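Local coordinates for protein 2-hydroxyisobutanoyl-CoA mutase large subunit (Aquincola tertiaricarbonis, PDB 4R3U) that binds the acyl-CoA substrate and, together with a small cobalamin-binding subunit, interconverts 2-hydroxyisobutyryl-CoA and (S)-3-hydroxybutyryl-CoA, at residues Leu117-Gln122 / Leu397-Gln401; Ile252-Ile257 / Glu267-Thr271; Arg314-Cys319 / Thr426-Glu430. All coordinates share one frame; numbering follows the deposited sequence.

Contact 1 (Leu117-Gln122 / Leu397-Gln401); sequences LIAQGQ and LRTQQ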
loop_
_atom_site.group_PDB
_atom_site.type_symbol
_atom_site.label_atom_id
_atom_site.label_comp_id
_atom_site.label_asym_id
_atom_site.label_seq_id
_atom_site.Cartn_x
_atom_site.Cartn_y
_atom_site.Cartn_z
ATOM N N LEU A 117 -12.114 -18.735 2.701
ATOM C CA LEU A 117 -11.495 -17.620 3.425
ATOM C C LEU A 117 -10.573 -18.123 4.519
ATOM O O LEU A 117 -9.466 -17.597 4.658
ATOM C CB LEU A 117 -12.581 -16.664 3.991
ATOM C CG LEU A 117 -13.412 -15.879 2.966
ATOM C CD1 LEU A 117 -14.549 -15.173 3.628
ATOM C CD2 LEU A 117 -12.542 -14.903 2.164
ATOM N N ILE A 118 -11.001 -19.163 5.274
ATOM C CA ILE A 118 -10.165 -19.819 6.294
ATOM C C ILE A 118 -8.925 -20.467 5.646
ATOM O O ILE A 118 -7.813 -20.261 6.118
ATOM C CB ILE A 118 -11.002 -20.783 7.200
ATOM C CG1 ILE A 118 -11.973 -19.929 8.078
ATOM C CG2 ILE A 118 -10.093 -21.696 8.065
ATOM C CD1 ILE A 118 -13.122 -20.647 8.758
ATOM N N ALA A 119 -9.100 -21.188 4.553
ATOM C CA ALA A 119 -7.992 -21.817 3.818
ATOM C C ALA A 119 -6.991 -20.757 3.308
ATOM O O ALA A 119 -5.812 -21.061 3.202
ATOM C CB ALA A 119 -8.539 -22.622 2.645
ATOM N N GLN A 120 -7.475 -19.531 2.974
ATOM C CA GLN A 120 -6.652 -18.403 2.525
ATOM C C GLN A 120 -5.977 -17.612 3.655
ATOM O O GLN A 120 -5.165 -16.730 3.376
ATOM C CB GLN A 120 -7.409 -17.474 1.565
ATOM C CG GLN A 120 -7.845 -18.115 0.239
ATOM C CD GLN A 120 -6.877 -19.082 -0.415
ATOM O OE1 GLN A 120 -5.672 -18.888 -0.491
ATOM N NE2 GLN A 120 -7.401 -20.144 -0.912
ATOM N N GLY A 121 -6.288 -17.936 4.909
ATOM C CA GLY A 121 -5.622 -17.339 6.060
ATOM C C GLY A 121 -6.445 -16.430 6.946
ATOM O O GLY A 121 -5.871 -15.756 7.807
ATOM N N GLN A 122 -7.779 -16.380 6.748
ATOM C CA GLN A 122 -8.604 -15.583 7.636
ATOM C C GLN A 122 -8.658 -16.326 9.008
ATOM O O GLN A 122 -8.694 -17.563 9.050
ATOM C CB GLN A 122 -9.995 -15.334 7.048
ATOM C CG GLN A 122 -11.158 -16.079 7.745
ATOM C CD GLN A 122 -12.480 -15.547 7.297
ATOM O OE1 GLN A 122 -12.636 -14.334 6.982
ATOM N NE2 GLN A 122 -13.463 -16.432 7.272
ATOM N N LEU A 397 -6.789 -10.505 1.766
ATOM C CA LEU A 397 -6.080 -11.228 2.826
ATOM C C LEU A 397 -4.554 -11.135 2.642
ATOM O O LEU A 397 -3.861 -10.890 3.622
ATOM C CB LEU A 397 -6.544 -12.694 2.913
ATOM C CG LEU A 397 -7.917 -12.908 3.538
ATOM C CD1 LEU A 397 -8.494 -14.264 3.148
ATOM C CD2 LEU A 397 -7.859 -12.742 5.054
ATOM N N ARG A 398 -4.036 -11.255 1.389
ATOM C CA ARG A 398 -2.602 -11.150 1.105
ATOM C C ARG A 398 -2.061 -9.784 1.516
ATOM O O ARG A 398 -0.927 -9.687 2.007
ATOM C CB ARG A 398 -2.283 -11.466 -0.372
ATOM C CG ARG A 398 -2.573 -12.897 -0.828
ATOM C CD ARG A 398 -1.709 -13.969 -0.188
ATOM N NE ARG A 398 -2.184 -15.298 -0.561
ATOM C CZ ARG A 398 -2.975 -16.063 0.192
ATOM N NH1 ARG A 398 -3.380 -15.645 1.384
ATOM N NH2 ARG A 398 -3.363 -17.253 -0.241
ATOM N N THR A 399 -2.900 -8.740 1.350
ATOM C CA THR A 399 -2.615 -7.359 1.732
ATOM C C THR A 399 -2.303 -7.305 3.232
ATOM O O THR A 399 -1.255 -6.771 3.631
ATOM C CB THR A 399 -3.807 -6.434 1.351
ATOM O OG1 THR A 399 -4.085 -6.574 -0.053
ATOM C CG2 THR A 399 -3.556 -4.971 1.689
ATOM N N GLN A 400 -3.192 -7.893 4.050
ATOM C CA GLN A 400 -3.071 -7.930 5.504
ATOM C C GLN A 400 -1.817 -8.709 5.922
ATOM O O GLN A 400 -1.043 -8.242 6.753
ATOM C CB GLN A 400 -4.361 -8.523 6.127
ATOM C CG GLN A 400 -5.551 -7.564 6.087
ATOM C CD GLN A 400 -6.711 -8.012 6.962
ATOM O OE1 GLN A 400 -6.599 -8.105 8.194
ATOM N NE2 GLN A 400 -7.875 -8.252 6.359
ATOM N N GLN A 401 -1.635 -9.903 5.332
ATOM C CA GLN A 401 -0.517 -10.841 5.564
ATOM C C GLN A 401 0.844 -10.245 5.209
ATOM O O GLN A 401 1.789 -10.552 5.896
ATOM C CB GLN A 401 -0.761 -12.155 4.828
ATOM C CG GLN A 401 -2.024 -12.871 5.345
ATOM C CD GLN A 401 -2.641 -13.800 4.324
ATOM O OE1 GLN A 401 -2.277 -13.824 3.134
ATOM N NE2 GLN A 401 -3.607 -14.576 4.763
HETATM O O HOH W 1 -3.393 -15.285 7.930
#

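Contact 2 (Ile252-Ile257 / Glu267-Thr271); sequences ISGYHI and EAAFT. With 3HC (3-hydroxybutanoyl-coenzyme A), chain E.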
loop_
_atom_site.group_PDB
_atom_site.type_symbol
_atom_site.label_atom_id
_atom_site.label_comp_id
_atom_site.label_asym_id
_atom_site.label_seq_id
_atom_site.Cartn_x
_atom_site.Cartn_y
_atom_site.Cartn_z
ATOM N N ILE A 252 -20.428 -0.705 18.617
ATOM C CA ILE A 252 -20.915 0.676 18.521
ATOM C C ILE A 252 -20.132 1.213 17.316
ATOM O O ILE A 252 -18.904 1.267 17.351
ATOM C CB ILE A 252 -20.709 1.472 19.836
ATOM C CG1 ILE A 252 -21.314 0.710 21.032
ATOM C CG2 ILE A 252 -21.311 2.876 19.728
ATOM C CD1 ILE A 252 -20.703 0.988 22.406
ATOM N N SER A 253 -20.839 1.480 16.220
ATOM C CA SER A 253 -20.239 1.756 14.916
ATOM C C SER A 253 -20.144 3.180 14.383
ATOM O O SER A 253 -21.100 3.945 14.419
ATOM C CB SER A 253 -20.831 0.834 13.850
ATOM O OG SER A 253 -21.121 -0.467 14.336
ATOM N N GLY A 254 -18.995 3.473 13.800
ATOM C CA GLY A 254 -18.725 4.746 13.141
ATOM C C GLY A 254 -18.604 4.576 11.637
ATOM O O GLY A 254 -18.897 5.512 10.884
ATOM N N TYR A 255 -18.221 3.344 11.205
ATOM C CA TYR A 255 -18.064 2.984 9.807
ATOM C C TYR A 255 -19.186 3.522 8.884
ATOM O O TYR A 255 -18.915 4.192 7.878
ATOM C CB TYR A 255 -17.903 1.449 9.645
ATOM C CG TYR A 255 -17.642 1.032 8.206
ATOM C CD1 TYR A 255 -16.354 1.069 7.669
ATOM C CD2 TYR A 255 -18.692 0.676 7.359
ATOM C CE1 TYR A 255 -16.119 0.786 6.324
ATOM C CE2 TYR A 255 -18.468 0.378 6.013
ATOM C CZ TYR A 255 -17.179 0.435 5.497
ATOM O OH TYR A 255 -16.946 0.134 4.169
ATOM N N HIS A 256 -20.436 3.196 9.231
ATOM C CA HIS A 256 -21.633 3.534 8.476
ATOM C C HIS A 256 -21.891 5.015 8.467
ATOM O O HIS A 256 -22.409 5.519 7.473
ATOM C CB HIS A 256 -22.829 2.756 9.021
ATOM C CG HIS A 256 -22.493 1.333 9.355
ATOM N ND1 HIS A 256 -21.977 0.984 10.604
ATOM C CD2 HIS A 256 -22.575 0.222 8.588
ATOM C CE1 HIS A 256 -21.787 -0.324 10.554
ATOM N NE2 HIS A 256 -22.138 -0.827 9.367
ATOM N N ILE A 257 -21.553 5.719 9.587
ATOM C CA ILE A 257 -21.685 7.171 9.710
ATOM C C ILE A 257 -20.726 7.785 8.676
ATOM O O ILE A 257 -21.151 8.635 7.884
ATOM C CB ILE A 257 -21.450 7.665 11.186
ATOM C CG1 ILE A 257 -22.594 7.192 12.138
ATOM C CG2 ILE A 257 -21.270 9.207 11.277
ATOM C CD1 ILE A 257 -22.193 7.035 13.609
ATOM N N GLU A 267 -17.824 10.924 12.594
ATOM C CA GLU A 267 -17.744 9.494 12.816
ATOM C C GLU A 267 -17.402 9.193 14.282
ATOM O O GLU A 267 -18.203 8.557 14.985
ATOM C CB GLU A 267 -16.703 8.865 11.882
ATOM C CG GLU A 267 -16.509 7.400 12.216
ATOM C CD GLU A 267 -15.355 6.681 11.571
ATOM O OE1 GLU A 267 -14.533 7.345 10.907
ATOM O OE2 GLU A 267 -15.260 5.446 11.761
ATOM N N ALA A 268 -16.227 9.675 14.730
ATOM C CA ALA A 268 -15.715 9.512 16.088
ATOM C C ALA A 268 -16.697 10.015 17.150
ATOM O O ALA A 268 -17.086 9.259 18.047
ATOM C CB ALA A 268 -14.361 10.222 16.230
ATOM N N ALA A 269 -17.110 11.280 17.039
ATOM C CA ALA A 269 -18.015 11.916 18.005
ATOM C C ALA A 269 -19.416 11.340 18.066
ATOM O O ALA A 269 -19.928 11.164 19.160
ATOM C CB ALA A 269 -18.066 13.413 17.771
ATOM N N PHE A 270 -20.041 11.025 16.910
ATOM C CA PHE A 270 -21.408 10.470 16.895
ATOM C C PHE A 270 -21.466 9.034 17.439
ATOM O O PHE A 270 -22.468 8.665 18.051
ATOM C CB PHE A 270 -22.070 10.609 15.511
ATOM C CG PHE A 270 -22.191 12.012 14.933
ATOM C CD1 PHE A 270 -21.913 13.137 15.708
ATOM C CD2 PHE A 270 -22.620 12.205 13.628
ATOM C CE1 PHE A 270 -22.037 14.416 15.180
ATOM C CE2 PHE A 270 -22.790 13.493 13.122
ATOM C CZ PHE A 270 -22.477 14.584 13.893
ATOM N N THR A 271 -20.365 8.270 17.297
ATOM C CA THR A 271 -20.244 6.913 17.821
ATOM C C THR A 271 -20.138 6.989 19.343
ATOM O O THR A 271 -20.809 6.215 20.052
ATOM C CB THR A 271 -19.062 6.169 17.179
ATOM O OG1 THR A 271 -19.196 6.231 15.769
ATOM C CG2 THR A 271 -18.992 4.706 17.598
HETATM N N1A 3HC E . -2.038 -10.439 24.210
HETATM C C2A 3HC E . -2.841 -11.413 24.985
HETATM N N3A 3HC E . -4.190 -11.585 24.431
HETATM C C4A 3HC E . -4.596 -10.913 23.327
HETATM C C5A 3HC E . -3.794 -10.037 22.687
HETATM C C6A 3HC E . -2.544 -9.796 23.143
HETATM N N6A 3HC E . -1.800 -8.918 22.472
HETATM N N7A 3HC E . -4.480 -9.559 21.645
HETATM C C8A 3HC E . -5.679 -10.134 21.635
HETATM N N9A 3HC E . -5.763 -10.943 22.687
HETATM C C1B 3HC E . -6.900 -11.811 23.121
HETATM C C2B 3HC E . -8.121 -11.012 23.528
HETATM O O2B 3HC E . -8.066 -10.627 24.905
HETATM C C3B 3HC E . -9.248 -11.994 23.254
HETATM O O3B 3HC E . -9.385 -12.939 24.343
HETATM P P3B 3HC E . -10.809 -13.366 24.975
HETATM O O7A 3HC E . -11.516 -13.970 23.827
HETATM O O8A 3HC E . -10.396 -14.330 26.024
HETATM O O9A 3HC E . -11.339 -12.074 25.468
HETATM C C4B 3HC E . -8.763 -12.755 22.025
HETATM O O4B 3HC E . -7.309 -12.632 22.003
HETATM C C5B 3HC E . -9.408 -12.204 20.741
HETATM O O5B 3HC E . -8.839 -10.917 20.413
HETATM P P1A 3HC E . -9.698 -9.534 20.366
HETATM O O1A 3HC E . -10.896 -9.602 21.247
HETATM O O2A 3HC E . -8.764 -8.409 20.544
HETATM O O3A 3HC E . -10.083 -9.592 18.771
HETATM P P2A 3HC E . -11.468 -10.121 18.105
HETATM O O4A 3HC E . -11.322 -10.033 16.644
HETATM O O5A 3HC E . -11.901 -11.408 18.702
HETATM O O6A 3HC E . -12.471 -9.008 18.611
HETATM C CBP 3HC E . -13.846 -7.015 18.530
HETATM C CCP 3HC E . -12.487 -7.644 18.156
HETATM C CDP 3HC E . -13.877 -6.918 20.061
HETATM C CEP 3HC E . -13.920 -5.590 17.968
HETATM C CAP 3HC E . -15.039 -7.896 18.027
HETATM O OAP 3HC E . -16.340 -7.436 18.454
HETATM C C9P 3HC E . -15.025 -8.293 16.522
HETATM O O9P 3HC E . -14.431 -9.300 16.133
HETATM N N8P 3HC E . -15.772 -7.535 15.703
HETATM C C7P 3HC E . -15.893 -7.853 14.276
HETATM C C6P 3HC E . -16.985 -7.006 13.637
HETATM C C5P 3HC E . -17.081 -7.226 12.124
HETATM O O5P 3HC E . -16.283 -7.930 11.501
HETATM N N4P 3HC E . -18.112 -6.580 11.568
HETATM C C3P 3HC E . -18.383 -6.630 10.138
HETATM C C2P 3HC E . -19.166 -5.396 9.780
HETATM S S1P 3HC E . -19.484 -5.294 7.992
HETATM C C1 3HC E . -20.444 -3.772 8.019
HETATM O O1 3HC E . -21.295 -3.516 8.869
HETATM C C2 3HC E . -20.091 -2.718 6.955
HETATM C C3 3HC E . -20.679 -3.056 5.583
HETATM O O3 3HC E . -20.218 -4.339 5.174
HETATM C C4 3HC E . -22.215 -3.018 5.606
#

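Contact 3 (Arg314-Cys319 / Thr426-Glu430); sequences RALRRC and TTEYE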
loop_
_atom_site.group_PDB
_atom_site.type_symbol
_atom_site.label_atom_id
_atom_site.label_comp_id
_atom_site.label_asym_id
_atom_site.label_seq_id
_atom_site.Cartn_x
_atom_site.Cartn_y
_atom_site.Cartn_z
ATOM N N ARG A 314 -6.495 6.837 17.813
ATOM C CA ARG A 314 -5.804 7.107 19.079
ATOM C C ARG A 314 -6.618 8.063 19.921
ATOM O O ARG A 314 -6.786 7.825 21.126
ATOM C CB ARG A 314 -4.375 7.620 18.830
ATOM C CG ARG A 314 -3.511 6.595 18.095
ATOM C CD ARG A 314 -2.229 7.186 17.547
ATOM N NE ARG A 314 -1.139 7.126 18.522
ATOM C CZ ARG A 314 -0.733 8.146 19.269
ATOM N NH1 ARG A 314 -1.325 9.333 19.165
ATOM N NH2 ARG A 314 0.273 7.991 20.123
ATOM N N ALA A 315 -7.211 9.094 19.281
ATOM C CA ALA A 315 -8.115 10.050 19.951
ATOM C C ALA A 315 -9.351 9.341 20.499
ATOM O O ALA A 315 -9.736 9.600 21.622
ATOM C CB ALA A 315 -8.530 11.155 18.992
ATOM N N LEU A 316 -9.953 8.433 19.722
ATOM C CA LEU A 316 -11.128 7.651 20.146
ATOM C C LEU A 316 -10.826 6.846 21.396
ATOM O O LEU A 316 -11.614 6.873 22.334
ATOM C CB LEU A 316 -11.583 6.701 19.016
ATOM C CG LEU A 316 -12.510 7.315 17.985
ATOM C CD1 LEU A 316 -12.456 6.548 16.689
ATOM C CD2 LEU A 316 -13.925 7.417 18.526
ATOM N N ARG A 317 -9.666 6.150 21.429
ATOM C CA ARG A 317 -9.243 5.351 22.580
ATOM C C ARG A 317 -9.078 6.196 23.819
ATOM O O ARG A 317 -9.468 5.745 24.901
ATOM C CB ARG A 317 -7.951 4.590 22.284
ATOM C CG ARG A 317 -8.183 3.205 21.691
ATOM C CD ARG A 317 -6.995 2.277 21.882
ATOM N NE ARG A 317 -5.808 2.797 21.202
ATOM C CZ ARG A 317 -5.450 2.491 19.959
ATOM N NH1 ARG A 317 -6.138 1.593 19.267
ATOM N NH2 ARG A 317 -4.386 3.052 19.413
ATOM N N ARG A 318 -8.498 7.421 23.672
ATOM C CA ARG A 318 -8.259 8.360 24.781
ATOM C C ARG A 318 -9.569 8.924 25.327
ATOM O O ARG A 318 -9.759 8.950 26.542
ATOM C CB ARG A 318 -7.295 9.491 24.362
ATOM C CG ARG A 318 -6.885 10.426 25.511
ATOM C CD ARG A 318 -5.510 10.992 25.293
ATOM N NE ARG A 318 -5.542 12.205 24.488
ATOM C CZ ARG A 318 -4.518 12.679 23.785
ATOM N NH1 ARG A 318 -4.634 13.823 23.131
ATOM N NH2 ARG A 318 -3.369 12.018 23.736
ATOM N N CYS A 319 -10.467 9.370 24.421
ATOM C CA CYS A 319 -11.793 9.923 24.721
ATOM C C CYS A 319 -12.650 8.892 25.448
ATOM O O CYS A 319 -13.239 9.194 26.490
ATOM C CB CYS A 319 -12.468 10.417 23.444
ATOM S SG CYS A 319 -11.691 11.877 22.709
ATOM N N THR A 426 -4.016 14.007 17.139
ATOM C CA THR A 426 -4.703 13.162 18.132
ATOM C C THR A 426 -5.362 14.088 19.182
ATOM O O THR A 426 -6.543 13.919 19.515
ATOM C CB THR A 426 -3.708 12.191 18.812
ATOM O OG1 THR A 426 -3.114 11.342 17.824
ATOM C CG2 THR A 426 -4.346 11.367 19.938
ATOM N N THR A 427 -4.598 15.097 19.651
ATOM C CA THR A 427 -5.082 16.059 20.649
ATOM C C THR A 427 -6.210 16.981 20.129
ATOM O O THR A 427 -7.135 17.298 20.885
ATOM C CB THR A 427 -3.895 16.735 21.353
ATOM O OG1 THR A 427 -3.102 15.715 21.994
ATOM C CG2 THR A 427 -4.334 17.780 22.356
ATOM N N GLU A 428 -6.115 17.394 18.851
ATOM C CA GLU A 428 -7.095 18.235 18.156
ATOM C C GLU A 428 -8.405 17.462 18.030
ATOM O O GLU A 428 -9.456 17.987 18.408
ATOM C CB GLU A 428 -6.571 18.696 16.783
ATOM C CG GLU A 428 -6.090 20.134 16.776
ATOM C CD GLU A 428 -7.182 21.173 17.013
ATOM O OE1 GLU A 428 -7.270 21.688 18.153
ATOM O OE2 GLU A 428 -7.953 21.462 16.067
ATOM N N TYR A 429 -8.335 16.184 17.594
ATOM C CA TYR A 429 -9.504 15.310 17.517
ATOM C C TYR A 429 -10.218 15.163 18.875
ATOM O O TYR A 429 -11.427 15.375 18.934
ATOM C CB TYR A 429 -9.153 13.937 16.900
ATOM C CG TYR A 429 -9.482 13.906 15.432
ATOM C CD1 TYR A 429 -10.757 13.535 14.989
ATOM C CD2 TYR A 429 -8.579 14.394 14.488
ATOM C CE1 TYR A 429 -11.099 13.602 13.640
ATOM C CE2 TYR A 429 -8.906 14.449 13.138
ATOM C CZ TYR A 429 -10.162 14.046 12.718
ATOM O OH TYR A 429 -10.495 14.160 11.394
ATOM N N GLU A 430 -9.457 14.884 19.959
ATOM C CA GLU A 430 -9.936 14.738 21.338
ATOM C C GLU A 430 -10.812 15.932 21.770
ATOM O O GLU A 430 -11.979 15.755 22.110
ATOM C CB GLU A 430 -8.737 14.568 22.283
ATOM C CG GLU A 430 -9.153 14.260 23.709
ATOM C CD GLU A 430 -8.125 14.526 24.785
ATOM O OE1 GLU A 430 -8.438 14.273 25.970
ATOM O OE2 GLU A 430 -7.035 15.049 24.459
#

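Contact 1 (Leu117-Gln122 / Leu397-Gln401)
The Schellman motif that follows helix 107-119 presents the backbone carbonyl of Gln120 to Arg398 and Gln401, two side chains one turn apart on helix 390-405. Both donors lie in the plane of this carbonyl: Arg398 NH1 reaches Gln120 O at 2.9 Å with an N-H...O angle of 159°, and Gln401 NE2 reaches the same oxygen at 3.0 Å from a lone-pair direction. The two donors are themselves linked, since Arg398 NH1 also gives a hydrogen bond to Gln401 OE1 at 2.8 Å, which fixes the flip of the amide so that its nitrogen faces Gln120. A bend at chi2 (-66°) carries the guanidinium of Arg398 back beside its own helix and toward Gln120, whose OE1 takes a weak bond from NH2; that nitrogen is also in a salt bridge with Glu485 of the second copy of this subunit. With a methionine in place of the arginine, the Gln120 carbonyl would probably lose one of its two donors and Glu485 of the neighbouring subunit its positive mate. Gly121, with positive phi (112°), passes so close to Gln401 NE2 that a side chain would collide with it. Beside these polar groups Leu397 spreads its two methyls over the turn, CD1 against Gln120 CB at 3.7 Å and CD2 against Gln122 CB at 3.9 Å. Gln122 sends its own amide oxygen to the backbone of Gln100. The contact thus joins the helices that follow the first and last strands of the TIM barrel, 97-102 and 375-377. Strand 97-102 lies against both, touched by Leu117 at Ala102 and by Gln401 at Met98.

Contact 2 (Ile252-Ile257 / Glu267-Thr271)
Ile257 CG2 touches the ring of Phe270 at CD2 (4.0 Å), and that ring also meets Phe455 edge-to-face. One residue back, on the side of the helix turned to the substrate, the His256 ring has Tyr255 CD2 over one face, near the rim, and Ser253 CB at its edge. Also at that edge, near the ring plane, His256 NE2 donates to the thioester carbonyl O1 of 3-hydroxybutanoyl-CoA at 2.9 Å, with an N-H...O angle of 157°. Tyr255 CE2 lies 3.6 Å from C2 of the ligand. Strand 252-253 belongs to the TIM barrel, and here the chain leaves it for helix 264-283 on the outside, so one face of the turn holds substrate and the other packs on the helix. Gly254 is pressed against that helix: its CA is 3.1 Å from Thr271 OG1 and its O is 3.3 Å from Glu267 CG, with no room for a side chain. Thr271 OG1 turns back to donate to Glu267 O at 2.6 Å, and the Thr271 amide reaches this oxygen from the opposite face. With OG1 beside the backbone N (chi1 -54°), Thr271 is left with CG2 facing the strand, where it meets Ile252 CG2 at 3.6 Å. The extended Glu267 chain runs past Gly254 to Lys312 and the Val301 amide.

Contact 3 (Arg314-Cys319 / Thr426-Glu430)
Arg318 NH1 serves two acceptors of helix 420-442 at once: Thr427 OG1 at 2.7 Å, close to the guanidinium plane, and Glu430 OE2 at 3.0 Å in a salt bridge. The carboxylate is turned 65° from the guanidinium, and NH1 approaches OE2 from above the carboxylate plane; a weak bond from Arg318 NE to the same oxygen adds to the grip. Glu430 OE1 meets Lys322, so the acid is shared by two bases, an environment likely to favour its ionised form. A bend at chi3 (87°) turns the Arg318 guanidinium across the extended Glu430 chain, at about a right angle, while Thr426 CG2 lies over one face of the guanidinium, near the rim. Arg314 NH1 gives a weak bond to Thr426 OG1, which is itself bonded to the Val422 carbonyl one turn back; the main partners of the Arg314 guanidinium are Glu423 and Asp414. Helix 306-327, which follows barrel strand 298-302 in this TIM-barrel domain, here crosses helix 420-442 at -51°, with the local axes 8.6 Å apart. Ala315 sits at the point where the backbones draw close, its small CB lying 3.4 Å from Thr426 O and 3.5 Å from Tyr429 CB. The Tyr429 ring leads away to stack on Phe55, and its hydroxyl bonds to Glu308. Farther along, Cys319 SG rests 3.6 Å from Glu430 CG and reaches on to Ile433 and Phe434.

From the N terminus, contact 1 opens first at 117-122, at the end of the helix that follows the first barrel strand, and closes only at 397-401. Contact 2 lies wholly within that loop: a short connection brings 267-271 back against 252-257, beside the substrate. Contact 3 begins after contact 2 has closed. It opens at 314-319, still inside the loop of contact 1, and closes at 426-430, beyond it, so contacts 1 and 3 cross. Contacts 2 and 3 adjoin, with Ala268 CB 3.7 Å from Leu316 CD2, which packs helices 264-283 and 306-327 together. Contact 1, its centre about 27 Å and 31 Å from the centres of contacts 2 and 3, joins helices on another side of the barrel.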